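Local coordinates for Blr3880 protein (Bradyrhizobium japonicum, PDB 2OOD), which probably catalyses the zinc-dependent hydrolytic deamination of guanine to xanthine and ammonia, a step of purine degradation, at residues Gly43-Phe48 and Phe398-Ala404; Thr5-Gly10 and Val61-Ile66; Tyr104-Ile108 and Asn170-Phe175; Ala208-Pro213 and Gly244-His249. One frame throughout, in Å; residues are numbered along the deposited sequence.

Contact 1: residues Gly43-Phe48 and Phe398-Ala404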
loop_
_atom_site.group_PDB
_atom_site.type_symbol
_atom_site.label_atom_id
_atom_site.label_comp_id
_atom_site.label_asym_id
_atom_site.label_seq_id
_atom_site.Cartn_x
_atom_site.Cartn_y
_atom_site.Cartn_z
ATOM N N GLY A 43 -8.778 2.138 -34.599
ATOM C CA GLY A 43 -7.922 2.137 -33.425
ATOM C C GLY A 43 -6.800 3.161 -33.391
ATOM O O GLY A 43 -5.857 3.015 -32.612
ATOM N N VAL A 44 -6.887 4.193 -34.219
ATOM C CA VAL A 44 -5.855 5.221 -34.242
ATOM C C VAL A 44 -6.467 6.602 -34.077
ATOM O O VAL A 44 -7.416 6.946 -34.783
ATOM C CB VAL A 44 -5.067 5.170 -35.556
ATOM C CG1 VAL A 44 -4.152 6.375 -35.664
ATOM C CG2 VAL A 44 -4.257 3.891 -35.609
ATOM N N ILE A 45 -5.940 7.389 -33.137
ATOM C CA ILE A 45 -6.468 8.736 -32.902
ATOM C C ILE A 45 -6.347 9.525 -34.197
ATOM O O ILE A 45 -5.295 9.514 -34.841
ATOM C CB ILE A 45 -5.671 9.516 -31.827
ATOM C CG1 ILE A 45 -5.220 8.592 -30.690
ATOM C CG2 ILE A 45 -6.546 10.628 -31.265
ATOM C CD1 ILE A 45 -6.323 8.173 -29.782
ATOM N N LYS A 46 -7.418 10.201 -34.587
ATOM C CA LYS A 46 -7.386 10.996 -35.809
ATOM C C LYS A 46 -7.598 12.464 -35.496
ATOM O O LYS A 46 -7.153 13.336 -36.238
ATOM C CB LYS A 46 -8.451 10.514 -36.792
ATOM C CG LYS A 46 -8.167 9.135 -37.360
ATOM C CD LYS A 46 -6.825 9.086 -38.092
ATOM C CE LYS A 46 -6.569 7.685 -38.651
ATOM N NZ LYS A 46 -5.272 7.589 -39.387
ATOM N N ALA A 47 -8.272 12.733 -34.385
ATOM C CA ALA A 47 -8.534 14.095 -33.978
ATOM C C ALA A 47 -8.902 14.129 -32.503
ATOM O O ALA A 47 -9.702 13.322 -32.025
ATOM C CB ALA A 47 -9.661 14.680 -34.815
ATOM N N PHE A 48 -8.308 15.070 -31.782
ATOM C CA PHE A 48 -8.578 15.217 -30.360
ATOM C C PHE A 48 -8.712 16.706 -30.063
ATOM O O PHE A 48 -8.006 17.528 -30.651
ATOM C CB PHE A 48 -7.431 14.599 -29.546
ATOM C CG PHE A 48 -7.662 14.610 -28.060
ATOM C CD1 PHE A 48 -8.778 13.985 -27.506
ATOM C CD2 PHE A 48 -6.771 15.258 -27.211
ATOM C CE1 PHE A 48 -9.003 14.011 -26.115
ATOM C CE2 PHE A 48 -6.990 15.288 -25.825
ATOM C CZ PHE A 48 -8.107 14.665 -25.282
ATOM N N PHE A 398 -3.075 11.418 -25.953
ATOM C CA PHE A 398 -4.080 11.452 -26.991
ATOM C C PHE A 398 -3.730 12.245 -28.251
ATOM O O PHE A 398 -4.612 12.791 -28.910
ATOM C CB PHE A 398 -5.369 11.976 -26.384
ATOM C CG PHE A 398 -5.843 11.174 -25.210
ATOM C CD1 PHE A 398 -5.926 9.784 -25.288
ATOM C CD2 PHE A 398 -6.234 11.799 -24.033
ATOM C CE1 PHE A 398 -6.397 9.030 -24.207
ATOM C CE2 PHE A 398 -6.707 11.050 -22.948
ATOM C CZ PHE A 398 -6.786 9.668 -23.041
ATOM N N GLU A 399 -2.454 12.312 -28.597
ATOM C CA GLU A 399 -2.057 13.030 -29.798
ATOM C C GLU A 399 -2.425 12.239 -31.045
ATOM O O GLU A 399 -2.205 11.030 -31.109
ATOM C CB GLU A 399 -0.545 13.279 -29.798
ATOM C CG GLU A 399 -0.116 14.468 -28.962
ATOM C CD GLU A 399 -0.605 15.794 -29.534
ATOM O OE1 GLU A 399 -1.814 15.921 -29.846
ATOM O OE2 GLU A 399 0.228 16.718 -29.660
ATOM N N PRO A 400 -2.990 12.913 -32.057
ATOM C CA PRO A 400 -3.382 12.264 -33.312
ATOM C C PRO A 400 -2.242 11.439 -33.897
ATOM O O PRO A 400 -1.104 11.899 -33.957
ATOM C CB PRO A 400 -3.753 13.444 -34.201
ATOM C CG PRO A 400 -4.380 14.393 -33.218
ATOM C CD PRO A 400 -3.407 14.328 -32.047
ATOM N N GLY A 401 -2.552 10.218 -34.319
ATOM C CA GLY A 401 -1.531 9.359 -34.891
ATOM C C GLY A 401 -1.095 8.265 -33.936
ATOM O O GLY A 401 -0.447 7.295 -34.332
ATOM N N LYS A 402 -1.447 8.422 -32.666
ATOM C CA LYS A 402 -1.088 7.434 -31.665
ATOM C C LYS A 402 -2.179 6.386 -31.540
ATOM O O LYS A 402 -3.323 6.606 -31.942
ATOM C CB LYS A 402 -0.837 8.112 -30.315
ATOM C CG LYS A 402 0.456 8.911 -30.298
ATOM C CD LYS A 402 0.844 9.374 -28.913
ATOM C CE LYS A 402 2.248 9.965 -28.936
ATOM N NZ LYS A 402 2.716 10.389 -27.591
ATOM N N GLU A 403 -1.815 5.236 -30.993
ATOM C CA GLU A 403 -2.763 4.156 -30.823
ATOM C C GLU A 403 -3.720 4.521 -29.687
ATOM O O GLU A 403 -3.315 5.091 -28.677
ATOM C CB GLU A 403 -1.983 2.871 -30.569
ATOM C CG GLU A 403 -0.873 2.719 -31.598
ATOM C CD GLU A 403 -0.134 1.409 -31.509
ATOM O OE1 GLU A 403 0.235 1.006 -30.389
ATOM O OE2 GLU A 403 0.093 0.787 -32.567
ATOM N N ALA A 404 -4.997 4.208 -29.870
ATOM C CA ALA A 404 -6.014 4.559 -28.893
ATOM C C ALA A 404 -6.253 3.602 -27.739
ATOM O O ALA A 404 -7.260 2.901 -27.716
ATOM C CB ALA A 404 -7.326 4.825 -29.609
#

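Contact 2: residues Thr5-Gly10 and Val61-Ile66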
loop_
_atom_site.group_PDB
_atom_site.type_symbol
_atom_site.label_atom_id
_atom_site.label_comp_id
_atom_site.label_asym_id
_atom_site.label_seq_id
_atom_site.Cartn_x
_atom_site.Cartn_y
_atom_site.Cartn_z
ATOM N N THR A 5 -14.945 3.967 -37.724
ATOM C CA THR A 5 -14.490 5.199 -37.090
ATOM C C THR A 5 -15.440 5.606 -35.986
ATOM O O THR A 5 -16.603 5.916 -36.246
ATOM C CB THR A 5 -14.414 6.347 -38.094
ATOM O OG1 THR A 5 -13.409 6.049 -39.068
ATOM C CG2 THR A 5 -14.074 7.643 -37.389
ATOM N N VAL A 6 -14.944 5.620 -34.756
ATOM C CA VAL A 6 -15.775 5.980 -33.624
ATOM C C VAL A 6 -15.202 7.175 -32.865
ATOM O O VAL A 6 -13.998 7.439 -32.918
ATOM C CB VAL A 6 -15.933 4.775 -32.670
ATOM C CG1 VAL A 6 -14.565 4.356 -32.132
ATOM C CG2 VAL A 6 -16.904 5.129 -31.540
ATOM N N GLY A 7 -16.071 7.895 -32.164
ATOM C CA GLY A 7 -15.631 9.058 -31.423
ATOM C C GLY A 7 -15.980 8.977 -29.951
ATOM O O GLY A 7 -17.150 8.816 -29.585
ATOM N N ILE A 8 -14.968 9.097 -29.099
ATOM C CA ILE A 8 -15.185 9.025 -27.664
ATOM C C ILE A 8 -15.342 10.413 -27.066
ATOM O O ILE A 8 -14.533 11.310 -27.316
ATOM C CB ILE A 8 -14.023 8.289 -26.955
ATOM C CG1 ILE A 8 -14.032 6.806 -27.337
ATOM C CG2 ILE A 8 -14.169 8.415 -25.449
ATOM C CD1 ILE A 8 -13.658 6.535 -28.763
ATOM N N ARG A 9 -16.389 10.582 -26.270
ATOM C CA ARG A 9 -16.661 11.860 -25.642
ATOM C C ARG A 9 -16.679 11.769 -24.124
ATOM O O ARG A 9 -17.130 10.771 -23.559
ATOM C CB ARG A 9 -18.006 12.395 -26.119
ATOM C CG ARG A 9 -18.414 13.674 -25.439
ATOM C CD ARG A 9 -19.802 14.093 -25.848
ATOM N NE ARG A 9 -20.153 15.382 -25.268
ATOM C CZ ARG A 9 -21.183 16.121 -25.660
ATOM N NH1 ARG A 9 -21.966 15.697 -26.638
ATOM N NH2 ARG A 9 -21.421 17.289 -25.082
ATOM N N GLY A 10 -16.201 12.830 -23.476
ATOM C CA GLY A 10 -16.177 12.882 -22.025
ATOM C C GLY A 10 -15.042 13.751 -21.517
ATOM O O GLY A 10 -14.403 14.470 -22.291
ATOM N N VAL A 61 -19.990 11.077 -37.054
ATOM C CA VAL A 61 -19.298 9.983 -36.376
ATOM C C VAL A 61 -20.089 9.500 -35.167
ATOM O O VAL A 61 -20.715 10.299 -34.452
ATOM C CB VAL A 61 -17.892 10.406 -35.906
ATOM C CG1 VAL A 61 -16.955 10.500 -37.096
ATOM C CG2 VAL A 61 -17.979 11.746 -35.194
ATOM N N GLU A 62 -20.063 8.187 -34.952
ATOM C CA GLU A 62 -20.757 7.567 -33.825
ATOM C C GLU A 62 -20.091 7.955 -32.496
ATOM O O GLU A 62 -19.109 7.332 -32.084
ATOM C CB GLU A 62 -20.724 6.042 -33.978
ATOM C CG GLU A 62 -21.705 5.480 -34.978
ATOM C CD GLU A 62 -23.145 5.599 -34.496
ATOM O OE1 GLU A 62 -23.439 5.123 -33.363
ATOM O OE2 GLU A 62 -23.983 6.164 -35.252
ATOM N N ILE A 63 -20.612 8.964 -31.812
ATOM C CA ILE A 63 -19.984 9.345 -30.559
ATOM C C ILE A 63 -20.462 8.512 -29.367
ATOM O O ILE A 63 -21.663 8.415 -29.094
ATOM C CB ILE A 63 -20.191 10.860 -30.232
ATOM C CG1 ILE A 63 -21.643 11.129 -29.823
ATOM C CG2 ILE A 63 -19.833 11.716 -31.454
ATOM C CD1 ILE A 63 -22.684 10.871 -30.952
ATOM N N THR A 64 -19.504 7.898 -28.677
ATOM C CA THR A 64 -19.781 7.100 -27.485
ATOM C C THR A 64 -19.481 8.026 -26.310
ATOM O O THR A 64 -18.354 8.485 -26.152
ATOM C CB THR A 64 -18.856 5.874 -27.406
ATOM O OG1 THR A 64 -19.060 5.047 -28.559
ATOM C CG2 THR A 64 -19.139 5.074 -26.140
ATOM N N HIS A 65 -20.483 8.309 -25.491
ATOM C CA HIS A 65 -20.275 9.215 -24.370
ATOM C C HIS A 65 -19.999 8.521 -23.036
ATOM O O HIS A 65 -20.924 8.003 -22.395
ATOM C CB HIS A 65 -21.491 10.141 -24.215
ATOM C CG HIS A 65 -21.224 11.371 -23.397
ATOM N ND1 HIS A 65 -22.235 12.167 -22.900
ATOM C CD2 HIS A 65 -20.064 11.947 -22.997
ATOM C CE1 HIS A 65 -21.711 13.177 -22.227
ATOM N NE2 HIS A 65 -20.395 13.068 -22.270
ATOM N N ILE A 66 -18.726 8.510 -22.630
ATOM C CA ILE A 66 -18.330 7.929 -21.348
ATOM C C ILE A 66 -18.649 9.039 -20.350
ATOM O O ILE A 66 -17.903 10.004 -20.240
ATOM C CB ILE A 66 -16.807 7.662 -21.252
ATOM C CG1 ILE A 66 -16.283 6.987 -22.521
ATOM C CG2 ILE A 66 -16.517 6.788 -20.034
ATOM C CD1 ILE A 66 -16.674 5.560 -22.653
HETATM O O HOH W 1 -19.251 6.781 -36.949
#

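Contact 3: residues Tyr104-Ile108 and Asn170-Phe175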
loop_
_atom_site.group_PDB
_atom_site.type_symbol
_atom_site.label_atom_id
_atom_site.label_comp_id
_atom_site.label_asym_id
_atom_site.label_seq_id
_atom_site.Cartn_x
_atom_site.Cartn_y
_atom_site.Cartn_z
ATOM N N TYR A 104 10.908 -19.886 -8.673
ATOM C CA TYR A 104 11.296 -20.916 -9.625
ATOM C C TYR A 104 10.365 -22.131 -9.631
ATOM O O TYR A 104 9.997 -22.628 -10.697
ATOM C CB TYR A 104 12.752 -21.326 -9.378
ATOM C CG TYR A 104 13.737 -20.188 -9.600
ATOM C CD1 TYR A 104 14.771 -19.943 -8.700
ATOM C CD2 TYR A 104 13.640 -19.362 -10.720
ATOM C CE1 TYR A 104 15.684 -18.906 -8.909
ATOM C CE2 TYR A 104 14.547 -18.317 -10.941
ATOM C CZ TYR A 104 15.570 -18.093 -10.033
ATOM O OH TYR A 104 16.480 -17.061 -10.251
ATOM N N PRO A 105 9.968 -22.632 -8.452
ATOM C CA PRO A 105 9.073 -23.791 -8.504
ATOM C C PRO A 105 7.756 -23.537 -9.244
ATOM O O PRO A 105 7.115 -24.481 -9.703
ATOM C CB PRO A 105 8.876 -24.160 -7.027
ATOM C CG PRO A 105 9.250 -22.919 -6.279
ATOM C CD PRO A 105 10.401 -22.359 -7.074
ATOM N N GLU A 106 7.363 -22.271 -9.377
ATOM C CA GLU A 106 6.120 -21.913 -10.072
ATOM C C GLU A 106 6.355 -21.614 -11.545
ATOM O O GLU A 106 5.587 -22.038 -12.400
ATOM C CB GLU A 106 5.480 -20.690 -9.405
ATOM C CG GLU A 106 4.320 -20.045 -10.160
ATOM C CD GLU A 106 3.055 -20.891 -10.178
ATOM O OE1 GLU A 106 2.895 -21.757 -9.286
ATOM O OE2 GLU A 106 2.211 -20.673 -11.080
ATOM N N GLU A 107 7.424 -20.881 -11.837
ATOM C CA GLU A 107 7.753 -20.523 -13.211
ATOM C C GLU A 107 8.074 -21.736 -14.070
ATOM O O GLU A 107 7.921 -21.707 -15.294
ATOM C CB GLU A 107 8.930 -19.548 -13.234
ATOM C CG GLU A 107 8.571 -18.178 -12.702
ATOM C CD GLU A 107 9.591 -17.128 -13.051
ATOM O OE1 GLU A 107 10.196 -17.218 -14.138
ATOM O OE2 GLU A 107 9.777 -16.198 -12.247
ATOM N N ILE A 108 8.515 -22.809 -13.427
ATOM C CA ILE A 108 8.864 -24.018 -14.151
ATOM C C ILE A 108 7.619 -24.703 -14.738
ATOM O O ILE A 108 7.722 -25.463 -15.702
ATOM C CB ILE A 108 9.644 -24.987 -13.222
ATOM C CG1 ILE A 108 10.282 -26.099 -14.051
ATOM C CG2 ILE A 108 8.716 -25.559 -12.165
ATOM C CD1 ILE A 108 11.265 -26.957 -13.270
ATOM N N ASN A 170 22.984 -19.838 -10.730
ATOM C CA ASN A 170 22.191 -19.633 -9.527
ATOM C C ASN A 170 20.691 -19.932 -9.587
ATOM O O ASN A 170 19.885 -19.194 -9.011
ATOM C CB ASN A 170 22.408 -18.199 -9.028
ATOM C CG ASN A 170 23.842 -17.948 -8.574
ATOM O OD1 ASN A 170 24.384 -18.710 -7.772
ATOM N ND2 ASN A 170 24.457 -16.875 -9.077
ATOM N N ALA A 171 20.318 -21.014 -10.263
ATOM C CA ALA A 171 18.914 -21.416 -10.357
ATOM C C ALA A 171 18.862 -22.925 -10.569
ATOM O O ALA A 171 19.830 -23.519 -11.031
ATOM C CB ALA A 171 18.234 -20.701 -11.511
ATOM N N PRO A 172 17.728 -23.567 -10.236
ATOM C CA PRO A 172 17.617 -25.022 -10.415
ATOM C C PRO A 172 18.108 -25.479 -11.793
ATOM O O PRO A 172 18.003 -24.743 -12.783
ATOM C CB PRO A 172 16.128 -25.279 -10.208
ATOM C CG PRO A 172 15.755 -24.238 -9.197
ATOM C CD PRO A 172 16.464 -23.004 -9.729
ATOM N N ALA A 173 18.647 -26.692 -11.853
ATOM C CA ALA A 173 19.163 -27.225 -13.109
ATOM C C ALA A 173 18.055 -27.448 -14.136
ATOM O O ALA A 173 18.259 -27.226 -15.338
ATOM C CB ALA A 173 19.911 -28.529 -12.852
ATOM N N GLU A 174 16.884 -27.884 -13.671
ATOM C CA GLU A 174 15.766 -28.129 -14.580
ATOM C C GLU A 174 15.152 -26.832 -15.097
ATOM O O GLU A 174 14.376 -26.846 -16.061
ATOM C CB GLU A 174 14.672 -28.973 -13.904
ATOM C CG GLU A 174 14.080 -28.364 -12.647
ATOM C CD GLU A 174 14.869 -28.734 -11.385
ATOM O OE1 GLU A 174 16.123 -28.897 -11.478
ATOM O OE2 GLU A 174 14.223 -28.849 -10.307
ATOM N N PHE A 175 15.502 -25.713 -14.464
ATOM C CA PHE A 175 14.978 -24.417 -14.876
ATOM C C PHE A 175 15.931 -23.609 -15.750
ATOM O O PHE A 175 15.490 -22.871 -16.621
ATOM C CB PHE A 175 14.597 -23.569 -13.659
ATOM C CG PHE A 175 13.933 -22.265 -14.018
ATOM C CD1 PHE A 175 12.638 -22.248 -14.534
ATOM C CD2 PHE A 175 14.611 -21.055 -13.876
ATOM C CE1 PHE A 175 12.024 -21.036 -14.908
ATOM C CE2 PHE A 175 14.003 -19.835 -14.248
ATOM C CZ PHE A 175 12.712 -19.831 -14.763
HETATM O O HOH W 2 18.463 -16.952 -8.437
#

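Contact 4: residues Ala208-Pro213 and Gly244-His249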
loop_
_atom_site.group_PDB
_atom_site.type_symbol
_atom_site.label_atom_id
_atom_site.label_comp_id
_atom_site.label_asym_id
_atom_site.label_seq_id
_atom_site.Cartn_x
_atom_site.Cartn_y
_atom_site.Cartn_z
ATOM N N ALA A 208 22.265 -10.185 -14.125
ATOM C CA ALA A 208 23.683 -10.515 -14.045
ATOM C C ALA A 208 23.985 -11.658 -13.098
ATOM O O ALA A 208 24.719 -12.582 -13.445
ATOM C CB ALA A 208 24.491 -9.280 -13.654
ATOM N N PHE A 209 23.411 -11.606 -11.905
ATOM C CA PHE A 209 23.662 -12.658 -10.928
ATOM C C PHE A 209 23.371 -14.059 -11.454
ATOM O O PHE A 209 23.987 -15.027 -11.012
ATOM C CB PHE A 209 22.836 -12.416 -9.669
ATOM C CG PHE A 209 23.121 -13.394 -8.567
ATOM C CD1 PHE A 209 24.390 -13.465 -7.998
ATOM C CD2 PHE A 209 22.119 -14.227 -8.077
ATOM C CE1 PHE A 209 24.660 -14.356 -6.951
ATOM C CE2 PHE A 209 22.378 -15.127 -7.024
ATOM C CZ PHE A 209 23.651 -15.187 -6.462
ATOM N N GLY A 210 22.428 -14.163 -12.384
ATOM C CA GLY A 210 22.083 -15.460 -12.938
ATOM C C GLY A 210 22.449 -15.585 -14.407
ATOM O O GLY A 210 21.836 -16.370 -15.135
ATOM N N ALA A 211 23.456 -14.827 -14.842
ATOM C CA ALA A 211 23.886 -14.851 -16.235
ATOM C C ALA A 211 25.396 -14.982 -16.424
ATOM O O ALA A 211 26.152 -14.041 -16.151
ATOM C CB ALA A 211 23.395 -13.604 -16.937
ATOM N N SER A 212 25.837 -16.145 -16.899
ATOM C CA SER A 212 27.258 -16.370 -17.141
ATOM C C SER A 212 27.690 -15.430 -18.261
ATOM O O SER A 212 26.864 -14.982 -19.067
ATOM C CB SER A 212 27.511 -17.806 -17.596
ATOM O OG SER A 212 27.346 -17.916 -19.003
ATOM N N PRO A 213 28.993 -15.120 -18.338
ATOM C CA PRO A 213 29.442 -14.221 -19.403
ATOM C C PRO A 213 29.125 -14.748 -20.805
ATOM O O PRO A 213 29.131 -13.973 -21.768
ATOM C CB PRO A 213 30.941 -14.071 -19.129
ATOM C CG PRO A 213 31.292 -15.333 -18.425
ATOM C CD PRO A 213 30.123 -15.535 -17.493
ATOM N N GLY A 244 26.931 -10.513 -4.728
ATOM C CA GLY A 244 27.090 -11.710 -5.539
ATOM C C GLY A 244 27.478 -11.422 -6.982
ATOM O O GLY A 244 28.358 -12.083 -7.542
ATOM N N VAL A 245 26.821 -10.433 -7.583
ATOM C CA VAL A 245 27.085 -10.038 -8.965
ATOM C C VAL A 245 28.554 -9.669 -9.204
ATOM O O VAL A 245 29.150 -10.085 -10.205
ATOM C CB VAL A 245 26.185 -8.834 -9.372
ATOM C CG1 VAL A 245 26.634 -8.252 -10.718
ATOM C CG2 VAL A 245 24.740 -9.290 -9.452
ATOM N N LEU A 246 29.132 -8.885 -8.293
ATOM C CA LEU A 246 30.528 -8.480 -8.433
ATOM C C LEU A 246 31.436 -9.663 -8.166
ATOM O O LEU A 246 32.630 -9.632 -8.480
ATOM C CB LEU A 246 30.864 -7.327 -7.487
ATOM C CG LEU A 246 30.260 -5.986 -7.926
ATOM C CD1 LEU A 246 30.655 -4.911 -6.922
ATOM C CD2 LEU A 246 30.733 -5.617 -9.343
ATOM N N VAL A 247 30.865 -10.711 -7.581
ATOM C CA VAL A 247 31.627 -11.923 -7.317
ATOM C C VAL A 247 31.536 -12.787 -8.580
ATOM O O VAL A 247 32.556 -13.252 -9.099
ATOM C CB VAL A 247 31.070 -12.691 -6.082
ATOM C CG1 VAL A 247 31.765 -14.040 -5.940
ATOM C CG2 VAL A 247 31.297 -11.870 -4.827
ATOM N N GLU A 248 30.318 -12.977 -9.085
ATOM C CA GLU A 248 30.093 -13.770 -10.303
ATOM C C GLU A 248 30.730 -13.090 -11.527
ATOM O O GLU A 248 30.907 -13.716 -12.584
ATOM C CB GLU A 248 28.592 -13.921 -10.569
ATOM C CG GLU A 248 27.770 -14.530 -9.439
ATOM C CD GLU A 248 27.913 -16.036 -9.356
ATOM O OE1 GLU A 248 27.912 -16.685 -10.433
ATOM O OE2 GLU A 248 28.009 -16.565 -8.218
ATOM N N HIS A 249 31.033 -11.798 -11.385
ATOM C CA HIS A 249 31.649 -11.010 -12.452
ATOM C C HIS A 249 32.763 -10.173 -11.833
ATOM O O HIS A 249 32.644 -8.940 -11.680
ATOM C CB HIS A 249 30.604 -10.108 -13.118
ATOM C CG HIS A 249 29.551 -10.867 -13.861
ATOM N ND1 HIS A 249 29.807 -11.528 -15.044
ATOM C CD2 HIS A 249 28.253 -11.117 -13.562
ATOM C CE1 HIS A 249 28.712 -12.152 -15.442
ATOM N NE2 HIS A 249 27.754 -11.920 -14.560
#

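Contact 1: residues Gly43-Phe48 and Phe398-Ala404
Chain segments far apart in sequence can be joined by a few backbone bonds around one buried side chain, and Ile45 plays that part here. It has the most surface covered of any residue in the contact. Its N donates to Lys402 O (3.0 Å) and its O accepts from Gly401 N (2.9 Å), so both polar backbone atoms are spent on the loop 398-404. The side chain points into that loop, where Ile45 CD1 meets Ala404 CB at 3.5 Å. A third bond, Ala404 N to Gly43 O (3.1 Å), flanks the single bridge between Val44 and Glu403. Within the loop, Glu399 to Lys402 form a type II turn, closed by Lys402 N to Glu399 O (3.1 Å), with Gly401 at positive phi, where a side chain would jam against the preceding carbonyl O.

Phe398 and Phe48 supply the second focus. Phe398 CB lies over the face of the Phe48 ring, 3.7 Å from its centroid, a CH-pi contact, while the two rings meet obliquely with CZ of Phe48 3.6 Å from CD2 of Phe398. Phe12 packs edge-to-face with both rings. The acidic groups find partners outside the two segments: Glu403 in Arg198 and Arg159, Glu399 in Arg31. The chemistry thus divides into directional backbone pairing at Gly43-Ile45 and an aromatic patch at Phe48, which together fasten the loop before strand 406-409 to the edge of the small sheet.

Contact 2: residues Thr5-Gly10 and Val61-Ile66
Parallel strands pair by a staggered pattern in which one residue bonds to two partners that flank its neighbour, and strands 5-9 and 62-66 illustrate it well. Four backbone hydrogen bonds join them: Gly7 N to Glu62 O (3.1 Å), Thr64 N to Gly7 O (2.7 Å), Arg9 N to Thr64 O (2.9 Å) and Ile66 N to Arg9 O (2.9 Å). Gly7 thus bonds to both neighbours of Ile63, and Arg9 to both neighbours of His65. A CA-H...O contact from Ile63 CA to Gly7 O (3.0 Å) adds to the set. Toward the start of the strands a water takes over, accepting from Glu62 N at 2.6 Å and donating to Thr5 O at 2.9 Å.

Side-chain packing varies along the pair. On the face carrying Arg9 and His65, Arg9 CD sits over the imidazole, 3.8 Å from the centroid of the His65 ring, in a CH-pi contact; the guanidinium continues to a salt bridge with Asp35 and a cation-pi contact with Tyr51. Near Ile8 the packing is aliphatic, with Ile8 CG2 3.9 Å from Ile66 CG1.

Within the four-stranded mixed sheet, strand 62-67 lies at the edge and strand 5-9 is internal, its other side bonded antiparallel to strand 36-41. Ile8 and Ile66 both touch Ile71 of strand 70-81, and they also meet strand 406-409 through Phe406 and Ala408 respectively, so this end of the pair packs against the larger sheet.

Contact 3: residues Tyr104-Ile108 and Asn170-Phe175
Packing round two aromatic rings, Tyr104 and Phe175, joins the loop 170-175 to the end of helix 95-107, and the polar link between them is made through a water. That water meets the loop at Asn170: it lies 2.7 Å from Tyr104 OH and donates to Asn170 O at 2.7 Å. Ala171 comes next, its CB over the face of the Tyr104 ring, 4.2 Å from the centroid, a CH-pi contact. Pro172 extends the apolar cover, with CD 3.6 Å from Tyr104 CD1, and its O accepts from Phe175 N (3.2 Å) in a local turn within the segment. Glu174 brings CG to 3.2 Å from Ile108 CD1, a tight approach. Phe175 has the most surface covered: CE2 is 3.6 Å from Tyr104 CD2 in an oblique ring pair, while CD1 lies 4.3 Å from Ile108 CB.

The side chain of Tyr104 is about 5 Å from the bound guanine, and that of Glu107, bonded to Gln84 and Arg206, comes about as near to the side chain of the zinc ligand His81. The contact thus sets the C-terminal end of helix 95-107 against the loop that follows barrel strand 160-166 and leads to helix 179-193.

Contact 4: residues Ala208-Pro213 and Gly244-His249
A histidine just past the end of a helix can gather carbonyl oxygens from a neighbouring loop, and His249 does so for the loop 208-213. Ala208 opens the series: its CB packs on Val245 CG1 at 3.8 Å, and its O receives a weak hydrogen bond from His249 NE2 (3.3 Å) while also accepting from Ala211 N (2.9 Å). Phe209 has the largest covered surface. Its CB lies 3.7 Å from Val245 CG2, and its ring edge approaches the helix where Gly244 has only hydrogens; CD1 is 3.8 Å from Gly244 C, and a CB modelled there would clash with the ring. The same Phe209 CD1 also touches Glu248 CG at 3.8 Å, the carboxylate of Glu248 being held by Arg169. Ala211 then offers its O to His249 NE2 at 3.1 Å, again weakly. Ser212 turns away to cap helix 213-225, its OG accepting from Leu215 N and bonding to Asp168. Pro213 begins that helix, with CD 4.2 Å from CE1 of His249.

Phe209 lies about 6 Å from the bound guanine, side chain to ligand, which places this packing close to the pocket. Phe209 and His249 have the most covered surface, with Ala208 and Val245 next, so the two weak, bent bonds from one NE2, both near the ring plane, only supplement the packing of helix 239-248 on the loop.

How the contacts relate
Two pairs emerge, on opposite sides of the chain's centre. Contacts 1 and 2 share the small four-stranded sheet, with centres 13 Å apart, and address its two outermost strands; both rely on backbone hydrogen bonds, and both lie away from the annotated sites. Contacts 3 and 4 join loops following barrel strands to helices near the guanine pocket, where side-chain packing replaces strand pairing; a bridging water occurs in contacts 2 and 3 alike. They touch directly: Asn170 ND2 lies 2.7 Å from Phe209 O, a probable hydrogen bond. None of the four is wholly core; each mixes buried and more exposed residues, although contact 4 has no fully exposed member among its touching residues.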